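Local atomic coordinates of farnesyl diphosphate synthase (Rhodobacter capsulatus, PDB entry 3M0G), a protein that probably condenses farnesyl diphosphate with isopentenyl diphosphate to make geranylgeranyl diphosphate, a magnesium-dependent step of isoprenoid biosynthesis. Residues A46-E51 with S275-C280; A54-S59 with A189-A194; A63-L68 with P125-A130. One frame throughout, in Å; residues are numbered along the deposited sequence.

Interaction 1 of 3, residues A46-E51 with S275-C280; sequences AFLAIE and STLRAC. Unlike the reference sequence in segment 275-280: Ser275 (reference Ala).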
loop_
_atom_site.group_PDB
_atom_site.type_symbol
_atom_site.label_atom_id
_atom_site.label_comp_id
_atom_site.label_asym_id
_atom_site.label_seq_id
_atom_site.Cartn_x
_atom_site.Cartn_y
_atom_site.Cartn_z
ATOM N N ALA B 46 6.627 12.154 -11.209
ATOM C CA ALA B 46 7.976 11.660 -11.427
ATOM C C ALA B 46 8.892 12.837 -11.776
ATOM O O ALA B 46 10.043 12.895 -11.344
ATOM C CB ALA B 46 7.974 10.645 -12.531
ATOM N N PHE B 47 8.348 13.804 -12.519
ATOM C CA PHE B 47 9.109 14.972 -12.915
ATOM C C PHE B 47 9.441 15.833 -11.693
ATOM O O PHE B 47 10.576 16.214 -11.496
ATOM C CB PHE B 47 8.348 15.755 -13.993
ATOM C CG PHE B 47 9.048 16.985 -14.466
ATOM C CD1 PHE B 47 9.980 16.920 -15.500
ATOM C CD2 PHE B 47 8.756 18.218 -13.898
ATOM C CE1 PHE B 47 10.625 18.070 -15.953
ATOM C CE2 PHE B 47 9.393 19.379 -14.348
ATOM C CZ PHE B 47 10.325 19.303 -15.373
ATOM N N LEU B 48 8.453 16.086 -10.846
ATOM C CA LEU B 48 8.630 16.854 -9.610
ATOM C C LEU B 48 9.609 16.247 -8.597
ATOM O O LEU B 48 10.315 16.986 -7.883
ATOM C CB LEU B 48 7.275 17.060 -8.922
ATOM C CG LEU B 48 6.275 18.042 -9.546
ATOM C CD1 LEU B 48 4.989 17.959 -8.729
ATOM C CD2 LEU B 48 6.804 19.443 -9.507
ATOM N N ALA B 49 9.668 14.922 -8.562
ATOM C CA ALA B 49 10.581 14.207 -7.686
ATOM C C ALA B 49 11.989 14.413 -8.194
ATOM O O ALA B 49 12.886 14.814 -7.443
ATOM C CB ALA B 49 10.243 12.711 -7.667
ATOM N N ILE B 50 12.175 14.151 -9.484
ATOM C CA ILE B 50 13.501 14.280 -10.109
ATOM C C ILE B 50 14.015 15.719 -10.115
ATOM O O ILE B 50 15.246 15.975 -10.012
ATOM C CB ILE B 50 13.487 13.710 -11.554
ATOM C CG1 ILE B 50 13.372 12.178 -11.505
ATOM C CG2 ILE B 50 14.760 14.130 -12.321
ATOM C CD1 ILE B 50 12.876 11.503 -12.803
ATOM N N GLU B 51 13.084 16.652 -10.305
ATOM C CA GLU B 51 13.437 18.045 -10.402
ATOM C C GLU B 51 13.772 18.621 -9.040
ATOM O O GLU B 51 14.668 19.436 -8.909
ATOM C CB GLU B 51 12.330 18.838 -11.084
ATOM C CG GLU B 51 12.094 18.445 -12.545
ATOM C CD GLU B 51 13.358 18.375 -13.375
ATOM O OE1 GLU B 51 13.958 19.440 -13.674
ATOM O OE2 GLU B 51 13.753 17.245 -13.746
ATOM N N SER B 275 14.096 27.749 -11.355
ATOM C CA SER B 275 13.457 28.160 -12.622
ATOM C C SER B 275 12.742 27.027 -13.365
ATOM O O SER B 275 11.681 27.237 -13.934
ATOM C CB SER B 275 14.485 28.856 -13.529
ATOM O OG SER B 275 15.563 27.991 -13.809
ATOM N N THR B 276 13.288 25.815 -13.331
ATOM C CA THR B 276 12.612 24.684 -13.961
ATOM C C THR B 276 11.307 24.333 -13.206
ATOM O O THR B 276 10.287 24.086 -13.831
ATOM C CB THR B 276 13.548 23.466 -14.112
ATOM O OG1 THR B 276 14.673 23.849 -14.895
ATOM C CG2 THR B 276 12.839 22.309 -14.810
ATOM N N LEU B 277 11.334 24.359 -11.874
ATOM C CA LEU B 277 10.094 24.172 -11.099
ATOM C C LEU B 277 9.085 25.317 -11.228
ATOM O O LEU B 277 7.873 25.081 -11.179
ATOM C CB LEU B 277 10.392 23.906 -9.623
ATOM C CG LEU B 277 10.968 22.544 -9.227
ATOM C CD1 LEU B 277 11.070 22.419 -7.723
ATOM C CD2 LEU B 277 10.126 21.430 -9.778
ATOM N N ARG B 278 9.572 26.550 -11.337
ATOM C CA ARG B 278 8.707 27.696 -11.608
ATOM C C ARG B 278 8.008 27.535 -12.963
ATOM O O ARG B 278 6.822 27.788 -13.072
ATOM C CB ARG B 278 9.480 29.026 -11.509
ATOM C CG ARG B 278 9.859 29.389 -10.062
ATOM C CD ARG B 278 10.724 30.655 -9.938
ATOM N NE ARG B 278 10.542 31.256 -8.614
ATOM C CZ ARG B 278 11.375 32.114 -8.033
ATOM N NH1 ARG B 278 12.490 32.495 -8.643
ATOM N NH2 ARG B 278 11.091 32.583 -6.823
ATOM N N ALA B 279 8.734 27.066 -13.971
ATOM C CA ALA B 279 8.146 26.837 -15.306
ATOM C C ALA B 279 7.093 25.723 -15.290
ATOM O O ALA B 279 6.051 25.828 -15.952
ATOM C CB ALA B 279 9.249 26.563 -16.350
ATOM N N CYS B 280 7.344 24.679 -14.496
ATOM C CA CYS B 280 6.393 23.586 -14.373
ATOM C C CYS B 280 5.057 24.063 -13.797
ATOM O O CYS B 280 4.001 23.637 -14.257
ATOM C CB CYS B 280 6.957 22.457 -13.514
ATOM S SG CYS B 280 5.841 21.045 -13.383
#
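Phe47 has CG anti to its backbone N (chi1 180°), and Cys280 has SG anti to its own (chi1 -178°). These torsions bring the ring and the thiol together between the two helices. The ring tip does the touching. Its CE2 lies 4.0 Å from Cys280 CB, and its CZ lies 4.0 Å from Thr276 CG2. Cys280 SG stands 5.1 Å from the centroid of the Phe47 ring, an oblique sulfur-aromatic contact. Leu277 CD2 wedges in on the other flank, 3.6 Å from Glu51 CB and 3.9 Å from Leu48 CD2. The two leucines cross obliquely.

Glu51 bends at chi2, which brings its carboxylate beside the threonine. Glu51 OE1 meets the methyl Thr276 CG2 at 3.3 Å, a packing contact only. The polar partner is Arg6, which forms a salt bridge with Glu51 OE2. The buried carboxylate is therefore likely to stay charged. An alanine in place of Phe47 would probably loosen the seam, since Thr276 and Cys280 would lose the ring they pack on.

Leu48 and Cys280 also touch Tyr204 on helix 199-219. The local axes come within 10.7 Å and run nearly antiparallel, at 161°. The contact joins two near-antiparallel helices of the all-helical polyprenyl synthase fold, 44-55 and 275-285.

Interaction 2 of 3, residues A54-S59 with A189-A194; sequences AIHGIS and AGAILA. Unlike the reference sequence in segment 189-194: Leu193 (reference Ile).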
loop_
_atom_site.group_PDB
_atom_site.type_symbol
_atom_site.label_atom_id
_atom_site.label_comp_id
_atom_site.label_asym_id
_atom_site.label_seq_id
_atom_site.Cartn_x
_atom_site.Cartn_y
_atom_site.Cartn_z
ATOM N N ALA B 54 17.172 17.309 -8.101
ATOM C CA ALA B 54 18.173 18.099 -8.824
ATOM C C ALA B 54 18.550 19.404 -8.118
ATOM O O ALA B 54 19.721 19.776 -8.087
ATOM C CB ALA B 54 17.672 18.390 -10.231
ATOM N N ILE B 55 17.561 20.118 -7.593
ATOM C CA ILE B 55 17.783 21.377 -6.867
ATOM C C ILE B 55 18.696 21.177 -5.660
ATOM O O ILE B 55 19.421 22.091 -5.250
ATOM C CB ILE B 55 16.455 22.002 -6.358
ATOM C CG1 ILE B 55 15.554 22.413 -7.520
ATOM C CG2 ILE B 55 16.731 23.222 -5.487
ATOM C CD1 ILE B 55 14.144 22.708 -7.079
ATOM N N HIS B 56 18.665 19.968 -5.114
ATOM C CA HIS B 56 19.513 19.598 -3.984
ATOM C C HIS B 56 20.763 18.850 -4.439
ATOM O O HIS B 56 21.426 18.161 -3.644
ATOM C CB HIS B 56 18.685 18.798 -2.975
ATOM C CG HIS B 56 17.637 19.617 -2.293
ATOM N ND1 HIS B 56 16.384 19.819 -2.827
ATOM C CD2 HIS B 56 17.669 20.320 -1.136
ATOM C CE1 HIS B 56 15.683 20.597 -2.023
ATOM N NE2 HIS B 56 16.442 20.921 -0.993
ATOM N N GLY B 57 21.082 18.999 -5.722
ATOM C CA GLY B 57 22.298 18.443 -6.320
ATOM C C GLY B 57 22.325 16.936 -6.465
ATOM O O GLY B 57 23.396 16.346 -6.629
ATOM N N ILE B 58 21.149 16.312 -6.392
ATOM C CA ILE B 58 21.019 14.856 -6.457
ATOM C C ILE B 58 20.682 14.421 -7.888
ATOM O O ILE B 58 19.804 15.012 -8.526
ATOM C CB ILE B 58 19.951 14.348 -5.433
ATOM C CG1 ILE B 58 20.475 14.527 -3.995
ATOM C CG2 ILE B 58 19.552 12.879 -5.699
ATOM C CD1 ILE B 58 19.462 14.195 -2.912
ATOM N N SER B 59 21.393 13.395 -8.376
ATOM C CA SER B 59 21.232 12.893 -9.748
ATOM C C SER B 59 19.866 12.277 -10.019
ATOM O O SER B 59 19.162 11.895 -9.096
ATOM C CB SER B 59 22.339 11.883 -10.100
ATOM O OG SER B 59 22.059 10.577 -9.610
ATOM N N ALA B 189 10.194 15.132 -2.266
ATOM C CA ALA B 189 11.051 13.951 -2.374
ATOM C C ALA B 189 12.526 14.320 -2.545
ATOM O O ALA B 189 13.399 13.661 -1.991
ATOM C CB ALA B 189 10.570 13.045 -3.528
ATOM N N GLY B 190 12.799 15.384 -3.294
ATOM C CA GLY B 190 14.191 15.865 -3.465
ATOM C C GLY B 190 14.790 16.386 -2.161
ATOM O O GLY B 190 15.959 16.122 -1.858
ATOM N N ALA B 191 13.988 17.107 -1.381
ATOM C CA ALA B 191 14.425 17.578 -0.065
ATOM C C ALA B 191 14.622 16.416 0.935
ATOM O O ALA B 191 15.593 16.425 1.691
ATOM C CB ALA B 191 13.478 18.622 0.475
ATOM N N ILE B 192 13.715 15.428 0.931
ATOM C CA ILE B 192 13.863 14.214 1.772
ATOM C C ILE B 192 15.183 13.497 1.512
ATOM O O ILE B 192 15.911 13.176 2.459
ATOM C CB ILE B 192 12.657 13.229 1.627
ATOM C CG1 ILE B 192 11.383 13.910 2.125
ATOM C CG2 ILE B 192 12.907 11.887 2.391
ATOM C CD1 ILE B 192 10.062 13.273 1.661
ATOM N N LEU B 193 15.509 13.276 0.236
ATOM C CA LEU B 193 16.710 12.547 -0.137
ATOM C C LEU B 193 17.993 13.338 0.147
ATOM O O LEU B 193 19.070 12.755 0.204
ATOM C CB LEU B 193 16.670 12.103 -1.616
ATOM C CG LEU B 193 15.523 11.230 -2.151
ATOM C CD1 LEU B 193 15.715 10.940 -3.643
ATOM C CD2 LEU B 193 15.322 9.927 -1.368
ATOM N N ALA B 194 17.870 14.654 0.327
ATOM C CA ALA B 194 19.022 15.502 0.625
ATOM C C ALA B 194 19.128 15.810 2.120
ATOM O O ALA B 194 20.070 16.447 2.543
ATOM C CB ALA B 194 18.947 16.807 -0.178
#
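The chain turns off the end of helix 44-55 beside the C-terminal part of helix 168-194, with His56 CA 6.2 Å from Ala194 CA. His56 has CG anti to its carbonyl carbon, and the imidazole packs against Gly190, Ala191 and Ala194. One ring face rests on backbone: Ala191 CA is 4.0 Å from the centroid of the His56 ring and 17° off its normal, a CH-pi contact. Ala194 CB presses on His56 CB at 3.4 Å, a tight fit.

His56 ND1 donates to Ser52 O, one turn back, which fixes the ring's rotation. Ser52 OG bonds to Gly190 N, so this serine ties both helices. Tyr270 meets the imidazole nearly at right angles.

The turn is a Schellman motif. Gly57, with phi 70°, is its C-prime residue. Gly57 N bonds to Ala54 O at 2.8 Å, and Ile58 N reaches back to Ala53 O. The chain then swings round and points Ile58 at the same helix. Its CG1 is anti to the carbonyl carbon and its chain is extended (chi2 174°). The terminal methyl CD1 therefore meets Leu193 and Ala194, 3.5 Å from Leu193 O, 3.7 Å from Leu193 CB and 3.8 Å from Ala194 CB.

Interaction 3 of 3, residues A63-L68 with P125-A130; sequences AMPAAL and PVLGSA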
loop_
_atom_site.group_PDB
_atom_site.type_symbol
_atom_site.label_atom_id
_atom_site.label_comp_id
_atom_site.label_asym_id
_atom_site.label_seq_id
_atom_site.Cartn_x
_atom_site.Cartn_y
_atom_site.Cartn_z
ATOM N N ALA B 63 17.728 9.631 -7.825
ATOM C CA ALA B 63 16.306 9.987 -7.555
ATOM C C ALA B 63 15.274 9.040 -8.159
ATOM O O ALA B 63 14.101 9.055 -7.757
ATOM C CB ALA B 63 16.020 11.409 -8.040
HETATM N N MSE B 64 15.693 8.223 -9.123
HETATM C CA MSE B 64 14.742 7.443 -9.935
HETATM C C MSE B 64 13.772 6.524 -9.155
HETATM O O MSE B 64 12.556 6.512 -9.456
HETATM C CB MSE B 64 15.461 6.656 -11.027
HETATM C CG MSE B 64 14.524 5.828 -11.883
HETATM SE SE MSE B 64 13.344 6.981 -12.916
HETATM C CE MSE B 64 14.686 7.784 -14.032
ATOM N N PRO B 65 14.288 5.750 -8.167
ATOM C CA PRO B 65 13.354 4.906 -7.415
ATOM C C PRO B 65 12.230 5.706 -6.750
ATOM O O PRO B 65 11.132 5.192 -6.611
ATOM C CB PRO B 65 14.239 4.239 -6.358
ATOM C CG PRO B 65 15.623 4.288 -6.957
ATOM C CD PRO B 65 15.677 5.571 -7.702
ATOM N N ALA B 66 12.506 6.945 -6.354
ATOM C CA ALA B 66 11.470 7.797 -5.771
ATOM C C ALA B 66 10.451 8.234 -6.827
ATOM O O ALA B 66 9.243 8.261 -6.562
ATOM C CB ALA B 66 12.082 9.000 -5.069
ATOM N N ALA B 67 10.953 8.554 -8.015
ATOM C CA ALA B 67 10.121 8.914 -9.159
ATOM C C ALA B 67 9.252 7.741 -9.552
ATOM O O ALA B 67 8.070 7.905 -9.846
ATOM C CB ALA B 67 10.988 9.325 -10.332
ATOM N N LEU B 68 9.854 6.554 -9.557
ATOM C CA LEU B 68 9.134 5.329 -9.860
ATOM C C LEU B 68 8.042 5.052 -8.833
ATOM O O LEU B 68 6.905 4.710 -9.186
ATOM C CB LEU B 68 10.108 4.156 -9.975
ATOM C CG LEU B 68 10.902 4.124 -11.284
ATOM C CD1 LEU B 68 11.770 2.862 -11.389
ATOM C CD2 LEU B 68 9.963 4.247 -12.485
ATOM N N PRO B 125 18.406 1.010 -1.947
ATOM C CA PRO B 125 19.549 1.707 -1.351
ATOM C C PRO B 125 20.190 2.729 -2.281
ATOM O O PRO B 125 20.880 3.623 -1.802
ATOM C CB PRO B 125 20.539 0.576 -1.044
ATOM C CG PRO B 125 20.108 -0.563 -1.897
ATOM C CD PRO B 125 18.634 -0.448 -2.006
ATOM N N VAL B 126 19.944 2.602 -3.590
ATOM C CA VAL B 126 20.326 3.629 -4.575
ATOM C C VAL B 126 19.846 5.014 -4.138
ATOM O O VAL B 126 20.486 6.023 -4.429
ATOM C CB VAL B 126 19.776 3.259 -5.987
ATOM C CG1 VAL B 126 19.368 4.493 -6.803
ATOM C CG2 VAL B 126 20.789 2.389 -6.748
ATOM N N LEU B 127 18.711 5.054 -3.436
ATOM C CA LEU B 127 18.133 6.296 -2.929
ATOM C C LEU B 127 18.982 7.005 -1.887
ATOM O O LEU B 127 18.853 8.215 -1.719
ATOM C CB LEU B 127 16.746 6.026 -2.309
ATOM C CG LEU B 127 15.594 5.740 -3.258
ATOM C CD1 LEU B 127 14.453 5.095 -2.488
ATOM C CD2 LEU B 127 15.131 7.017 -3.953
ATOM N N GLY B 128 19.822 6.255 -1.168
ATOM C CA GLY B 128 20.651 6.826 -0.105
ATOM C C GLY B 128 20.481 6.221 1.280
ATOM O O GLY B 128 20.083 5.055 1.422
ATOM N N SER B 129 20.773 7.014 2.313
ATOM C CA SER B 129 20.783 6.512 3.692
ATOM C C SER B 129 19.459 5.851 4.052
ATOM O O SER B 129 18.420 6.215 3.496
ATOM C CB SER B 129 21.129 7.631 4.691
ATOM O OG SER B 129 20.032 8.499 4.927
ATOM N N ALA B 130 19.504 4.862 4.944
ATOM C CA ALA B 130 18.278 4.255 5.493
ATOM C C ALA B 130 17.355 5.294 6.146
ATOM O O ALA B 130 16.106 5.156 6.111
ATOM C CB ALA B 130 18.633 3.159 6.502
#
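Ala63 O is gripped by two backbone bonds. Ala67 N donates to it at 3.2 Å, and Ala66 N adds a weak bond at 3.0 Å. The doubling is consistent with Pro65, which comes just before Ala66. Pro65 has no N-H to give, and Ala66 N makes only that weak bond three residues back, in place of a regular one four back, so helix 60-81 is kinked here. The next bond, Leu68 N to Met64 O, is short at 2.7 Å.

Leu127 fits against this kink. Its CG is anti to the carbonyl carbon (chi1 -73°), and the isobutyl group slides past the proline ring in the opposite direction. Leu127 CG lies 3.7 Å from Pro65 CB. The branch CD2 pushes further in, to 3.6 Å from Ala66 N and 3.8 Å from Ala66 CB. A methyl group thus sits beside the amide at the kink. Val126 CG1 lies 3.8 Å from Pro65 CG, and the side chains cross at about a right angle. The side chains meet only through carbon atoms.

Residues 125-127 form a short 3-10 turn, closed by Gly128 N bonding to Pro125 O at 2.9 Å. Gly128 then takes a backbone shape (phi 122°) in which a side chain would run into the preceding carbonyl. Ser129 follows as N-cap, its OG bonded to Asn132 N. The contact joins the loop after helix 104-121 to helix 60-81, with Leu136 of helix 130-144 against both Ala66 and Leu127. Helix 44-55 packs on Ala63 and Ala67, and Ala130 meets Glu131 of the second subunit.

Interactions 1 and 2 share helix 44-55: its middle in the first, its C-terminal end in the second. Helix 60-81, used by interaction 3, follows next in the chain. Interactions 1 and 3 are mostly buried, although Thr276 is partly exposed and Val126 exposed. Interaction 2 is only partly buried. Their chemistry differs. The first packs side chains between two helices, with one charged group. The second sets a histidine and an isoleucine on the backbone and CB atoms of helix 168-194. The third is apolar, at a proline kink. They touch one another: Ile55 packs on Leu277, Ala67 on Ile50, and Leu193 on Leu127. Interaction 3 alone touches the second subunit.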